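Long-range contacts in thiosulfate reductase (Thermus thermophilus, PDB 2VPZ), which probably works as a molybdenum-dependent oxidoreductase that reduces sulfur compounds, using molybdopterin guanine dinucleotide and a [4Fe-4S] cluster: residues A[85-90]-A[635-640]; A[439-444]-A[470-475]; A[466-471]-A[704-709]. All coordinates share one frame; numbering follows the deposited sequence.

Interaction 1 of 3, residues A[85-90]-A[635-640]; sequences APQTTY and QNNWVL
Gln-87 lays its side chain against Asn-637 and the start of helix 638-641. CB points at the other segment and comes only loosely near Asn-637 OD1, at 4.2 Å. The chi1 of 94° lies away from a staggered value, and it sets CG 2.9 Å from OD1 of Asn-637. Beyond CG the chain bends (chi2 64°). From there OE1 comes to 3.4 Å from CA of Asn-637, and NE2 reaches CD1 of Trp-638, also at 3.4 Å, with the glutamine amide steeply tilted to the indole. The side chains of Gln-87 and Asn-637 lie alongside one another pointing opposite ways, their amide planes 49° apart, and no hydrogen bond joins them.

Asn-637 spends its polar atoms elsewhere. As N-cap residue it offers OD1 to Val-639 N and Leu-640 N, both weakly bonded, while its ND2 donates to Gly-84 O. The same ND2 gives a hydrogen to a water at 2.7 Å, and that water donates to OG1 of Thr-88 at 2.8 Å. Asparagine suits this place because one short amide can cap a helix through its oxygen and still donate through its nitrogen. Trp-638, Val-639 and Leu-640 each pack on an apolar side chain of another protein chain.

An alanine at Gln-87 would probably open a gap beside the Asn-637 amide and leave CD1 of Trp-638 without its neighbour NE2.

Glutamine here serves by shape, its CG fitting against the Asn-637 amide and its NE2 against the indole carbon CD1. The chemistry implies a van der Waals fit between the two segments plus one bridging water; Asn-637, its side chain about 10 Å from the iron-sulfur cluster, adds through Gly-84 a direct hydrogen bond between the cluster-binding and C-terminal dinucleotide-binding regions.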
loop_
_atom_site.group_PDB
_atom_site.type_symbol
_atom_site.label_atom_id
_atom_site.label_comp_id
_atom_site.label_asym_id
_atom_site.label_seq_id
_atom_site.Cartn_x
_atom_site.Cartn_y
_atom_site.Cartn_z
ATOM N N ALA A 85 36.936 0.359 -6.181
ATOM C CA ALA A 85 38.171 0.362 -6.991
ATOM C C ALA A 85 39.519 0.423 -6.259
ATOM O O ALA A 85 40.503 -0.154 -6.692
ATOM C CB ALA A 85 38.108 1.485 -8.101
ATOM N N PRO A 86 39.590 1.151 -5.141
ATOM C CA PRO A 86 40.893 1.157 -4.460
ATOM C C PRO A 86 41.461 -0.150 -3.861
ATOM O O PRO A 86 42.666 -0.221 -3.635
ATOM C CB PRO A 86 40.738 2.233 -3.380
ATOM C CG PRO A 86 39.784 3.227 -4.013
ATOM C CD PRO A 86 38.808 2.363 -4.809
ATOM N N GLN A 87 40.672 -1.194 -3.630
ATOM C CA GLN A 87 41.313 -2.338 -2.993
ATOM C C GLN A 87 42.353 -3.118 -3.843
ATOM O O GLN A 87 43.212 -3.822 -3.291
ATOM C CB GLN A 87 40.310 -3.278 -2.237
ATOM C CG GLN A 87 39.705 -4.523 -2.921
ATOM C CD GLN A 87 40.719 -5.616 -3.302
ATOM O OE1 GLN A 87 41.078 -5.742 -4.481
ATOM N NE2 GLN A 87 41.161 -6.416 -2.331
ATOM N N THR A 88 42.351 -2.979 -5.173
ATOM C CA THR A 88 43.360 -3.693 -5.972
ATOM C C THR A 88 44.786 -3.240 -5.545
ATOM O O THR A 88 45.746 -4.019 -5.561
ATOM C CB THR A 88 43.208 -3.472 -7.505
ATOM O OG1 THR A 88 41.975 -4.023 -7.954
ATOM C CG2 THR A 88 44.404 -4.120 -8.263
ATOM N N THR A 89 44.899 -1.983 -5.147
ATOM C CA THR A 89 46.160 -1.439 -4.694
ATOM C C THR A 89 46.600 -2.138 -3.396
ATOM O O THR A 89 47.795 -2.223 -3.114
ATOM C CB THR A 89 46.060 0.109 -4.406
ATOM O OG1 THR A 89 45.476 0.782 -5.516
ATOM C CG2 THR A 89 47.448 0.697 -4.097
ATOM N N TYR A 90 45.641 -2.658 -2.629
ATOM C CA TYR A 90 45.891 -3.324 -1.325
ATOM C C TYR A 90 45.480 -4.783 -1.296
ATOM O O TYR A 90 44.971 -5.316 -0.302
ATOM C CB TYR A 90 45.215 -2.545 -0.217
ATOM C CG TYR A 90 45.391 -1.059 -0.410
ATOM C CD1 TYR A 90 44.307 -0.246 -0.764
ATOM C CD2 TYR A 90 46.658 -0.473 -0.324
ATOM C CE1 TYR A 90 44.479 1.123 -1.037
ATOM C CE2 TYR A 90 46.855 0.897 -0.589
ATOM C CZ TYR A 90 45.756 1.698 -0.947
ATOM O OH TYR A 90 45.932 3.043 -1.216
ATOM N N GLN A 635 37.058 -9.258 -10.280
ATOM C CA GLN A 635 36.767 -10.600 -9.814
ATOM C C GLN A 635 37.706 -11.068 -8.684
ATOM O O GLN A 635 37.494 -12.150 -8.099
ATOM C CB GLN A 635 36.889 -11.480 -11.046
ATOM C CG GLN A 635 36.531 -10.685 -12.312
ATOM C CD GLN A 635 35.068 -10.488 -12.461
ATOM O OE1 GLN A 635 34.319 -11.175 -11.744
ATOM N NE2 GLN A 635 34.620 -9.606 -13.356
ATOM N N ASN A 636 38.759 -10.296 -8.381
ATOM C CA ASN A 636 39.654 -10.667 -7.287
ATOM C C ASN A 636 39.530 -9.644 -6.155
ATOM O O ASN A 636 40.158 -9.756 -5.096
ATOM C CB ASN A 636 41.124 -10.807 -7.717
ATOM C CG ASN A 636 41.940 -11.711 -6.756
ATOM O OD1 ASN A 636 41.638 -12.903 -6.616
ATOM N ND2 ASN A 636 42.932 -11.134 -6.081
ATOM N N ASN A 637 38.668 -8.663 -6.393
ATOM C CA ASN A 637 38.394 -7.595 -5.444
ATOM C C ASN A 637 37.432 -8.121 -4.327
ATOM O O ASN A 637 36.255 -8.426 -4.565
ATOM C CB ASN A 637 37.814 -6.399 -6.212
ATOM C CG ASN A 637 37.673 -5.171 -5.356
ATOM O OD1 ASN A 637 37.193 -5.259 -4.234
ATOM N ND2 ASN A 637 38.068 -4.020 -5.874
ATOM N N TRP A 638 37.914 -8.242 -3.090
ATOM C CA TRP A 638 37.056 -8.770 -2.032
ATOM C C TRP A 638 35.829 -7.917 -1.668
ATOM O O TRP A 638 34.782 -8.470 -1.339
ATOM C CB TRP A 638 37.841 -9.187 -0.755
ATOM C CG TRP A 638 38.267 -8.093 0.201
ATOM C CD1 TRP A 638 39.535 -7.642 0.410
ATOM C CD2 TRP A 638 37.436 -7.372 1.158
ATOM N NE1 TRP A 638 39.552 -6.700 1.404
ATOM C CE2 TRP A 638 38.287 -6.506 1.879
ATOM C CE3 TRP A 638 36.054 -7.366 1.466
ATOM C CZ2 TRP A 638 37.822 -5.641 2.901
ATOM C CZ3 TRP A 638 35.576 -6.492 2.500
ATOM C CH2 TRP A 638 36.473 -5.640 3.188
ATOM N N VAL A 639 35.924 -6.592 -1.761
ATOM C CA VAL A 639 34.771 -5.721 -1.459
ATOM C C VAL A 639 33.642 -5.908 -2.520
ATOM O O VAL A 639 32.453 -5.860 -2.213
ATOM C CB VAL A 639 35.176 -4.194 -1.457
ATOM C CG1 VAL A 639 33.922 -3.279 -1.365
ATOM C CG2 VAL A 639 36.145 -3.916 -0.311
ATOM N N LEU A 640 34.041 -6.155 -3.760
ATOM C CA LEU A 640 33.118 -6.313 -4.859
ATOM C C LEU A 640 32.665 -7.764 -5.098
ATOM O O LEU A 640 31.511 -8.011 -5.503
ATOM C CB LEU A 640 33.692 -5.647 -6.139
ATOM C CG LEU A 640 33.850 -4.098 -6.094
ATOM C CD1 LEU A 640 34.587 -3.583 -7.348
ATOM C CD2 LEU A 640 32.465 -3.424 -5.935
HETATM O O HOH W 1 39.208 -3.532 -8.286
#

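Interaction 2 of 3, residues A[439-444]-A[470-475]; sequences GINLFH and QEHVMW. With MGD (2-amino-5,6-dimercapto-7-methyl-3,7,8a,9-tetrahydro-8-oxa-1,3,9,10-tetraaza-anthracen-4-one guanosine dinucleotide), chain H.
Leu-442 and His-472 bring the two backbones nearest, CA to CA 6.0 Å, where an inverse gamma turn centred on Asn-441 leads into helix 442-445. The His-472 ring lies with one face under this turn: Leu-442 N sits over its centre, and Asn-441 CA makes a CH-pi contact. The chi1 of His-472 (77°) places its CG under the turn, 3.8 Å from Leu-442 N. Its CE1 comes to 3.1 Å from Ile-440 O, and the ring edge faces O3' of the cofactor.

Phe-443 receives His-472 CB over the centre of one ring face, 3.8 Å from the centroid. Its own edge points into the face of Trp-475, a T-shaped pair with planes at 84°, and the flat, apolar ring fits both roles. CD1 of Phe-443 also touches CD of Glu-471 at 3.3 Å. That carboxylate is gripped by Lys-453 and Tyr-718, while a water links its OE2 to NE2 of His-444.

The backbone serves the cofactor directly: Asn-441 N donates almost straight (171°) to O2A of the diphosphate, at 3.0 Å. Gly-439, with positive phi, is close enough to the guanine that a CB would collide with N3.

Strands 435-438 and 462-466 are parallel neighbours flanking helix 449-457, a beta-alpha-beta crossover, and loops after such strands gripping a nucleotide are typical of Rossmann-like dinucleotide sites.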
loop_
_atom_site.group_PDB
_atom_site.type_symbol
_atom_site.label_atom_id
_atom_site.label_comp_id
_atom_site.label_asym_id
_atom_site.label_seq_id
_atom_site.Cartn_x
_atom_site.Cartn_y
_atom_site.Cartn_z
ATOM N N GLY A 439 47.582 -3.655 -20.154
ATOM C CA GLY A 439 46.274 -3.702 -19.513
ATOM C C GLY A 439 45.091 -4.077 -20.398
ATOM O O GLY A 439 44.092 -3.362 -20.494
ATOM N N ILE A 440 45.194 -5.207 -21.082
ATOM C CA ILE A 440 44.129 -5.645 -21.989
ATOM C C ILE A 440 44.010 -7.171 -21.798
ATOM O O ILE A 440 45.009 -7.893 -21.824
ATOM C CB ILE A 440 44.479 -5.165 -23.503
ATOM C CG1 ILE A 440 43.309 -5.407 -24.453
ATOM C CG2 ILE A 440 45.771 -5.829 -23.983
ATOM C CD1 ILE A 440 43.238 -6.821 -25.037
ATOM N N ASN A 441 42.798 -7.658 -21.546
ATOM C CA ASN A 441 42.563 -9.076 -21.242
ATOM C C ASN A 441 42.543 -9.984 -22.499
ATOM O O ASN A 441 41.493 -10.240 -23.074
ATOM C CB ASN A 441 41.259 -9.203 -20.420
ATOM C CG ASN A 441 41.335 -10.281 -19.333
ATOM O OD1 ASN A 441 40.936 -10.059 -18.177
ATOM N ND2 ASN A 441 41.832 -11.453 -19.707
ATOM N N LEU A 442 43.712 -10.483 -22.902
ATOM C CA LEU A 442 43.809 -11.352 -24.079
ATOM C C LEU A 442 42.817 -12.535 -24.101
ATOM O O LEU A 442 42.206 -12.823 -25.140
ATOM C CB LEU A 442 45.255 -11.864 -24.294
ATOM C CG LEU A 442 46.384 -10.851 -24.534
ATOM C CD1 LEU A 442 47.731 -11.595 -24.767
ATOM C CD2 LEU A 442 46.041 -9.923 -25.729
ATOM N N PHE A 443 42.643 -13.224 -22.972
ATOM C CA PHE A 443 41.738 -14.382 -22.895
ATOM C C PHE A 443 40.244 -14.105 -22.562
ATOM O O PHE A 443 39.433 -15.030 -22.585
ATOM C CB PHE A 443 42.306 -15.454 -21.921
ATOM C CG PHE A 443 43.719 -15.959 -22.262
ATOM C CD1 PHE A 443 44.504 -16.597 -21.284
ATOM C CD2 PHE A 443 44.267 -15.787 -23.543
ATOM C CE1 PHE A 443 45.813 -17.053 -21.569
ATOM C CE2 PHE A 443 45.587 -16.240 -23.854
ATOM C CZ PHE A 443 46.355 -16.871 -22.861
ATOM N N HIS A 444 39.859 -12.869 -22.242
ATOM C CA HIS A 444 38.451 -12.573 -21.943
ATOM C C HIS A 444 37.821 -11.524 -22.900
ATOM O O HIS A 444 36.596 -11.495 -23.087
ATOM C CB HIS A 444 38.236 -12.139 -20.448
ATOM C CG HIS A 444 38.392 -13.214 -19.420
ATOM N ND1 HIS A 444 37.334 -13.805 -18.795
ATOM C CD2 HIS A 444 39.486 -13.808 -18.925
ATOM C CE1 HIS A 444 37.766 -14.733 -17.969
ATOM N NE2 HIS A 444 39.079 -14.756 -18.031
ATOM N N GLN A 470 46.765 -12.449 -13.851
ATOM C CA GLN A 470 45.642 -13.008 -14.624
ATOM C C GLN A 470 46.066 -14.237 -15.443
ATOM O O GLN A 470 47.248 -14.549 -15.493
ATOM C CB GLN A 470 45.110 -11.948 -15.547
ATOM C CG GLN A 470 44.542 -10.740 -14.872
ATOM C CD GLN A 470 43.060 -10.604 -15.153
ATOM O OE1 GLN A 470 42.389 -9.673 -14.699
ATOM N NE2 GLN A 470 42.543 -11.563 -15.929
ATOM N N GLU A 471 45.133 -14.896 -16.124
ATOM C CA GLU A 471 45.535 -16.060 -16.915
ATOM C C GLU A 471 46.380 -15.734 -18.169
ATOM O O GLU A 471 47.168 -16.579 -18.609
ATOM C CB GLU A 471 44.345 -16.953 -17.345
ATOM C CG GLU A 471 44.829 -18.175 -18.120
ATOM C CD GLU A 471 43.756 -18.823 -18.964
ATOM O OE1 GLU A 471 44.027 -19.897 -19.553
ATOM O OE2 GLU A 471 42.648 -18.250 -19.042
ATOM N N HIS A 472 46.259 -14.549 -18.755
ATOM C CA HIS A 472 47.060 -14.184 -19.958
ATOM C C HIS A 472 48.380 -13.414 -19.642
ATOM O O HIS A 472 49.158 -13.158 -20.544
ATOM C CB HIS A 472 46.314 -13.273 -20.925
ATOM C CG HIS A 472 46.235 -11.868 -20.488
ATOM N ND1 HIS A 472 47.085 -10.899 -20.896
ATOM C CD2 HIS A 472 45.494 -11.318 -19.530
ATOM C CE1 HIS A 472 46.873 -9.798 -20.209
ATOM N NE2 HIS A 472 45.898 -10.029 -19.366
ATOM N N VAL A 473 48.589 -12.990 -18.398
ATOM C CA VAL A 473 49.817 -12.289 -18.003
ATOM C C VAL A 473 50.922 -13.351 -17.723
ATOM O O VAL A 473 52.119 -13.134 -17.994
ATOM C CB VAL A 473 49.622 -11.393 -16.708
ATOM C CG1 VAL A 473 50.956 -10.793 -16.238
ATOM C CG2 VAL A 473 48.577 -10.278 -16.973
ATOM N N MET A 474 50.508 -14.499 -17.201
ATOM C CA MET A 474 51.398 -15.606 -16.889
ATOM C C MET A 474 51.750 -16.516 -18.095
ATOM O O MET A 474 52.129 -17.676 -17.936
ATOM C CB MET A 474 50.870 -16.428 -15.690
ATOM C CG MET A 474 50.367 -15.589 -14.492
ATOM S SD MET A 474 51.594 -14.385 -13.879
ATOM C CE MET A 474 52.887 -15.504 -13.189
ATOM N N TRP A 475 51.591 -15.979 -19.306
ATOM C CA TRP A 475 52.005 -16.655 -20.564
ATOM C C TRP A 475 53.123 -15.809 -21.181
ATOM O O TRP A 475 53.613 -16.115 -22.270
ATOM C CB TRP A 475 50.883 -16.751 -21.599
ATOM C CG TRP A 475 50.014 -17.953 -21.466
ATOM C CD1 TRP A 475 49.325 -18.361 -20.352
ATOM C CD2 TRP A 475 49.727 -18.920 -22.486
ATOM N NE1 TRP A 475 48.629 -19.517 -20.623
ATOM C CE2 TRP A 475 48.847 -19.875 -21.926
ATOM C CE3 TRP A 475 50.109 -19.055 -23.829
ATOM C CZ2 TRP A 475 48.364 -20.976 -22.655
ATOM C CZ3 TRP A 475 49.635 -20.142 -24.564
ATOM C CH2 TRP A 475 48.754 -21.088 -23.967
HETATM P PB MGD H . 39.234 -6.106 -18.562
HETATM O O1B MGD H . 38.673 -7.490 -18.448
HETATM O O2B MGD H . 38.967 -5.112 -17.474
HETATM O O3B MGD H . 38.828 -5.663 -20.059
HETATM O O3A MGD H . 38.268 -5.057 -22.428
HETATM P PA MGD H . 39.446 -4.920 -21.361
HETATM O O1A MGD H . 39.729 -3.521 -20.838
HETATM O O2A MGD H . 40.556 -5.763 -21.881
HETATM O "O5'" MGD H . 40.797 -6.183 -18.659
HETATM C "C5'" MGD H . 41.640 -5.194 -18.068
HETATM C "C4'" MGD H . 43.027 -5.827 -17.955
HETATM O "O4'" MGD H . 43.810 -4.695 -17.594
HETATM C "C3'" MGD H . 43.200 -6.830 -16.844
HETATM O "O3'" MGD H . 44.312 -7.648 -17.229
HETATM C "C2'" MGD H . 43.548 -5.923 -15.653
HETATM O "O2'" MGD H . 44.231 -6.706 -14.710
HETATM C "C1'" MGD H . 44.437 -4.848 -16.283
HETATM N N9 MGD H . 44.566 -3.506 -15.600
HETATM C C8 MGD H . 43.618 -2.870 -14.910
HETATM N N7 MGD H . 44.008 -1.660 -14.447
HETATM C C5 MGD H . 45.267 -1.452 -14.891
HETATM C C6 MGD H . 46.315 -0.338 -14.831
HETATM O O6 MGD H . 46.133 0.747 -14.175
HETATM N N1 MGD H . 47.491 -0.589 -15.495
HETATM C C2 MGD H . 47.761 -1.741 -16.184
HETATM N N2 MGD H . 48.943 -1.971 -16.835
HETATM N N3 MGD H . 46.842 -2.712 -16.265
HETATM C C4 MGD H . 45.610 -2.679 -15.656
HETATM C C10 MGD H . 37.192 -4.074 -22.528
HETATM C C11 MGD H . 36.442 -4.360 -23.786
HETATM O O11 MGD H . 36.258 -5.776 -23.814
HETATM C C12 MGD H . 35.156 -3.650 -23.996
HETATM S S12 MGD H . 35.011 -1.954 -23.798
HETATM C C13 MGD H . 34.061 -4.279 -24.427
HETATM S S13 MGD H . 32.558 -3.605 -24.653
HETATM C C14 MGD H . 33.968 -5.651 -24.817
HETATM N N15 MGD H . 33.085 -6.363 -23.850
HETATM C C16 MGD H . 33.099 -7.730 -23.992
HETATM C C17 MGD H . 32.024 -8.663 -23.645
HETATM O O17 MGD H . 30.954 -8.244 -23.110
HETATM N N18 MGD H . 32.201 -9.956 -23.923
HETATM C C19 MGD H . 33.317 -10.445 -24.498
HETATM N N19 MGD H . 33.498 -11.784 -24.707
HETATM N N20 MGD H . 34.309 -9.629 -24.860
HETATM C C21 MGD H . 34.291 -8.320 -24.629
HETATM N N22 MGD H . 35.344 -7.560 -24.949
HETATM C C23 MGD H . 35.383 -6.139 -24.887
HETATM O O HOH W 2 40.975 -16.633 -17.210
#

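Interaction 3 of 3, residues A[466-471]-A[704-709]; sequences DVLPQE and PLMRLA. With MGD (2-amino-5,6-dimercapto-7-methyl-3,7,8a,9-tetrahydro-8-oxa-1,3,9,10-tetraaza-anthracen-4-one guanosine dinucleotide), chain H.
Met-706 reaches across to three residues of 466-471, each of them met by a different part of its chain. Its CG rests against the backbone oxygen of Pro-469, 3.6 Å away, and its SD lies on the CG of Gln-470, also at 3.6 Å, the two side chains slanting across one another. A bend at the last torsion (chi3 79°) turns CE toward Leu-468, where it meets CD1 at 3.7 Å; these two side chains run at about a right angle. An unbranched, flexible thioether suits this job, since it can fit its sulfur and methyl to neighbours that lie in different directions.

Beside it, Pro-469 and Leu-705 also stand at about a right angle, with CG of the proline ring 3.6 Å from CB of the leucine. Pro-469 and Met-706 are each the centre of an inverse gamma turn. A water ties the two loops together: it donates to Pro-469 O at 2.8 Å and accepts from Leu-705 N.

On the cofactor side of the loop, Asp-466 closes strand 462-466 with its carboxylate against the ribose. OD1 accepts from O3' at 2.7 Å, and OD2 accepts from O2' at 2.6 Å. OD2 takes a further bond from Val-467 N through its anti lone pair, which would help fix the carboxylate's rotation. An acidic residue at a strand end holding both ribose hydroxyls is familiar from Rossmann-like nucleotide sites.

The chemistry across the contact is thus mostly van der Waals, with no direct hydrogen bond. The loop beyond the ribose-binding aspartate is backed by Met-706 and Leu-705 from the C-terminal dinucleotide-binding region, which pack on its Leu-468, Pro-469 and Gln-470, and the bridging water supplies the polar link.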
loop_
_atom_site.group_PDB
_atom_site.type_symbol
_atom_site.label_atom_id
_atom_site.label_comp_id
_atom_site.label_asym_id
_atom_site.label_seq_id
_atom_site.Cartn_x
_atom_site.Cartn_y
_atom_site.Cartn_z
ATOM N N ASP A 466 50.851 -5.113 -16.446
ATOM C CA ASP A 466 49.580 -5.246 -15.721
ATOM C C ASP A 466 49.765 -5.131 -14.200
ATOM O O ASP A 466 50.863 -4.808 -13.738
ATOM C CB ASP A 466 49.023 -6.653 -16.038
ATOM C CG ASP A 466 47.466 -6.706 -16.110
ATOM O OD1 ASP A 466 46.934 -6.962 -17.220
ATOM O OD2 ASP A 466 46.804 -6.535 -15.076
ATOM N N VAL A 467 48.720 -5.406 -13.422
ATOM C CA VAL A 467 48.833 -5.399 -11.956
ATOM C C VAL A 467 48.543 -6.744 -11.258
ATOM O O VAL A 467 49.197 -7.095 -10.265
ATOM C CB VAL A 467 47.896 -4.412 -11.220
ATOM C CG1 VAL A 467 48.111 -4.524 -9.686
ATOM C CG2 VAL A 467 48.090 -2.972 -11.711
ATOM N N LEU A 468 47.568 -7.482 -11.767
ATOM C CA LEU A 468 47.226 -8.744 -11.132
ATOM C C LEU A 468 47.771 -9.927 -11.978
ATOM O O LEU A 468 48.122 -9.735 -13.143
ATOM C CB LEU A 468 45.678 -8.837 -10.946
ATOM C CG LEU A 468 44.906 -7.688 -10.218
ATOM C CD1 LEU A 468 43.440 -7.576 -10.723
ATOM C CD2 LEU A 468 44.953 -7.887 -8.682
ATOM N N PRO A 469 47.952 -11.120 -11.357
ATOM C CA PRO A 469 48.450 -12.272 -12.114
ATOM C C PRO A 469 47.279 -13.024 -12.761
ATOM O O PRO A 469 46.849 -14.072 -12.273
ATOM C CB PRO A 469 49.182 -13.122 -11.078
ATOM C CG PRO A 469 48.538 -12.761 -9.763
ATOM C CD PRO A 469 48.147 -11.291 -9.905
ATOM N N GLN A 470 46.765 -12.449 -13.851
ATOM C CA GLN A 470 45.642 -13.008 -14.624
ATOM C C GLN A 470 46.066 -14.237 -15.443
ATOM O O GLN A 470 47.248 -14.549 -15.493
ATOM C CB GLN A 470 45.110 -11.948 -15.547
ATOM C CG GLN A 470 44.542 -10.740 -14.872
ATOM C CD GLN A 470 43.060 -10.604 -15.153
ATOM O OE1 GLN A 470 42.389 -9.673 -14.699
ATOM N NE2 GLN A 470 42.543 -11.563 -15.929
ATOM N N GLU A 471 45.133 -14.896 -16.124
ATOM C CA GLU A 471 45.535 -16.060 -16.915
ATOM C C GLU A 471 46.380 -15.734 -18.169
ATOM O O GLU A 471 47.168 -16.579 -18.609
ATOM C CB GLU A 471 44.345 -16.953 -17.345
ATOM C CG GLU A 471 44.829 -18.175 -18.120
ATOM C CD GLU A 471 43.756 -18.823 -18.964
ATOM O OE1 GLU A 471 44.027 -19.897 -19.553
ATOM O OE2 GLU A 471 42.648 -18.250 -19.042
ATOM N N PRO A 704 44.960 -19.408 -10.923
ATOM C CA PRO A 704 45.214 -19.751 -9.509
ATOM C C PRO A 704 45.835 -18.707 -8.589
ATOM O O PRO A 704 45.630 -18.737 -7.372
ATOM C CB PRO A 704 46.119 -20.996 -9.578
ATOM C CG PRO A 704 46.022 -21.480 -10.994
ATOM C CD PRO A 704 45.798 -20.222 -11.814
ATOM N N LEU A 705 46.612 -17.810 -9.171
ATOM C CA LEU A 705 47.287 -16.784 -8.389
ATOM C C LEU A 705 46.360 -15.632 -7.957
ATOM O O LEU A 705 46.654 -14.953 -6.980
ATOM C CB LEU A 705 48.576 -16.321 -9.099
ATOM C CG LEU A 705 49.683 -17.410 -9.229
ATOM C CD1 LEU A 705 50.863 -16.882 -10.073
ATOM C CD2 LEU A 705 50.169 -17.873 -7.838
ATOM N N MET A 706 45.273 -15.396 -8.706
ATOM C CA MET A 706 44.237 -14.403 -8.280
ATOM C C MET A 706 43.349 -15.399 -7.442
ATOM O O MET A 706 42.417 -16.023 -7.947
ATOM C CB MET A 706 43.450 -13.775 -9.460
ATOM C CG MET A 706 44.190 -12.702 -10.320
ATOM S SD MET A 706 43.253 -12.182 -11.814
ATOM C CE MET A 706 42.044 -11.026 -11.137
ATOM N N ARG A 707 43.674 -15.531 -6.153
ATOM C CA ARG A 707 43.021 -16.477 -5.272
ATOM C C ARG A 707 41.483 -16.397 -5.045
ATOM O O ARG A 707 40.849 -17.448 -4.863
ATOM C CB ARG A 707 43.845 -16.612 -3.948
ATOM C CG ARG A 707 45.318 -17.130 -4.190
ATOM C CD ARG A 707 45.980 -17.770 -2.941
ATOM N NE ARG A 707 45.276 -18.970 -2.457
ATOM C CZ ARG A 707 45.152 -19.335 -1.176
ATOM N NH1 ARG A 707 45.687 -18.597 -0.212
ATOM N NH2 ARG A 707 44.463 -20.428 -0.860
ATOM N N LEU A 708 40.850 -15.228 -5.070
ATOM C CA LEU A 708 39.371 -15.208 -4.977
ATOM C C LEU A 708 38.572 -15.091 -6.281
ATOM O O LEU A 708 37.353 -14.984 -6.214
ATOM C CB LEU A 708 38.793 -14.187 -3.942
ATOM C CG LEU A 708 39.570 -12.973 -3.484
ATOM C CD1 LEU A 708 38.683 -12.035 -2.620
ATOM C CD2 LEU A 708 40.817 -13.438 -2.694
ATOM N N ALA A 709 39.202 -15.060 -7.450
ATOM C CA ALA A 709 38.462 -15.007 -8.720
ATOM C C ALA A 709 38.533 -16.372 -9.427
ATOM O O ALA A 709 37.671 -16.721 -10.262
ATOM C CB ALA A 709 38.996 -13.881 -9.670
HETATM P PB MGD H . 39.234 -6.106 -18.562
HETATM O O1B MGD H . 38.673 -7.490 -18.448
HETATM O O2B MGD H . 38.967 -5.112 -17.474
HETATM O O3B MGD H . 38.828 -5.663 -20.059
HETATM O O3A MGD H . 38.268 -5.057 -22.428
HETATM P PA MGD H . 39.446 -4.920 -21.361
HETATM O O1A MGD H . 39.729 -3.521 -20.838
HETATM O O2A MGD H . 40.556 -5.763 -21.881
HETATM O "O5'" MGD H . 40.797 -6.183 -18.659
HETATM C "C5'" MGD H . 41.640 -5.194 -18.068
HETATM C "C4'" MGD H . 43.027 -5.827 -17.955
HETATM O "O4'" MGD H . 43.810 -4.695 -17.594
HETATM C "C3'" MGD H . 43.200 -6.830 -16.844
HETATM O "O3'" MGD H . 44.312 -7.648 -17.229
HETATM C "C2'" MGD H . 43.548 -5.923 -15.653
HETATM O "O2'" MGD H . 44.231 -6.706 -14.710
HETATM C "C1'" MGD H . 44.437 -4.848 -16.283
HETATM N N9 MGD H . 44.566 -3.506 -15.600
HETATM C C8 MGD H . 43.618 -2.870 -14.910
HETATM N N7 MGD H . 44.008 -1.660 -14.447
HETATM C C5 MGD H . 45.267 -1.452 -14.891
HETATM C C6 MGD H . 46.315 -0.338 -14.831
HETATM O O6 MGD H . 46.133 0.747 -14.175
HETATM N N1 MGD H . 47.491 -0.589 -15.495
HETATM C C2 MGD H . 47.761 -1.741 -16.184
HETATM N N2 MGD H . 48.943 -1.971 -16.835
HETATM N N3 MGD H . 46.842 -2.712 -16.265
HETATM C C4 MGD H . 45.610 -2.679 -15.656
HETATM C C10 MGD H . 37.192 -4.074 -22.528
HETATM C C11 MGD H . 36.442 -4.360 -23.786
HETATM O O11 MGD H . 36.258 -5.776 -23.814
HETATM C C12 MGD H . 35.156 -3.650 -23.996
HETATM S S12 MGD H . 35.011 -1.954 -23.798
HETATM C C13 MGD H . 34.061 -4.279 -24.427
HETATM S S13 MGD H . 32.558 -3.605 -24.653
HETATM C C14 MGD H . 33.968 -5.651 -24.817
HETATM N N15 MGD H . 33.085 -6.363 -23.850
HETATM C C16 MGD H . 33.099 -7.730 -23.992
HETATM C C17 MGD H . 32.024 -8.663 -23.645
HETATM O O17 MGD H . 30.954 -8.244 -23.110
HETATM N N18 MGD H . 32.201 -9.956 -23.923
HETATM C C19 MGD H . 33.317 -10.445 -24.498
HETATM N N19 MGD H . 33.498 -11.784 -24.707
HETATM N N20 MGD H . 34.309 -9.629 -24.860
HETATM C C21 MGD H . 34.291 -8.320 -24.629
HETATM N N22 MGD H . 35.344 -7.560 -24.949
HETATM C C23 MGD H . 35.383 -6.139 -24.887
HETATM O O HOH W 3 47.195 -16.816 -12.034
#

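In the fold
Interactions 2 and 3 are nearly continuous, their centres 9 Å apart: they share Gln-470 and Glu-471, and both touch the same molybdopterin guanine dinucleotide, interaction 2 with a hydrogen bond to its diphosphate and interaction 3 with hydrogen bonds to its ribose hydroxyls. Interaction 3 in turn meets interaction 1, 12 Å away between centres, through a probable hydrogen bond from Leu-708 N to Asn-636 OD1 (2.9 Å). Interactions 1 and 2 do not touch, with nearest atoms about 6 Å apart. The loop 704-709 therefore connects a contact near the iron-sulfur cluster with one beside the cofactor. The side chain of Ile-440 in interaction 2 is about 11 Å from molybdenum.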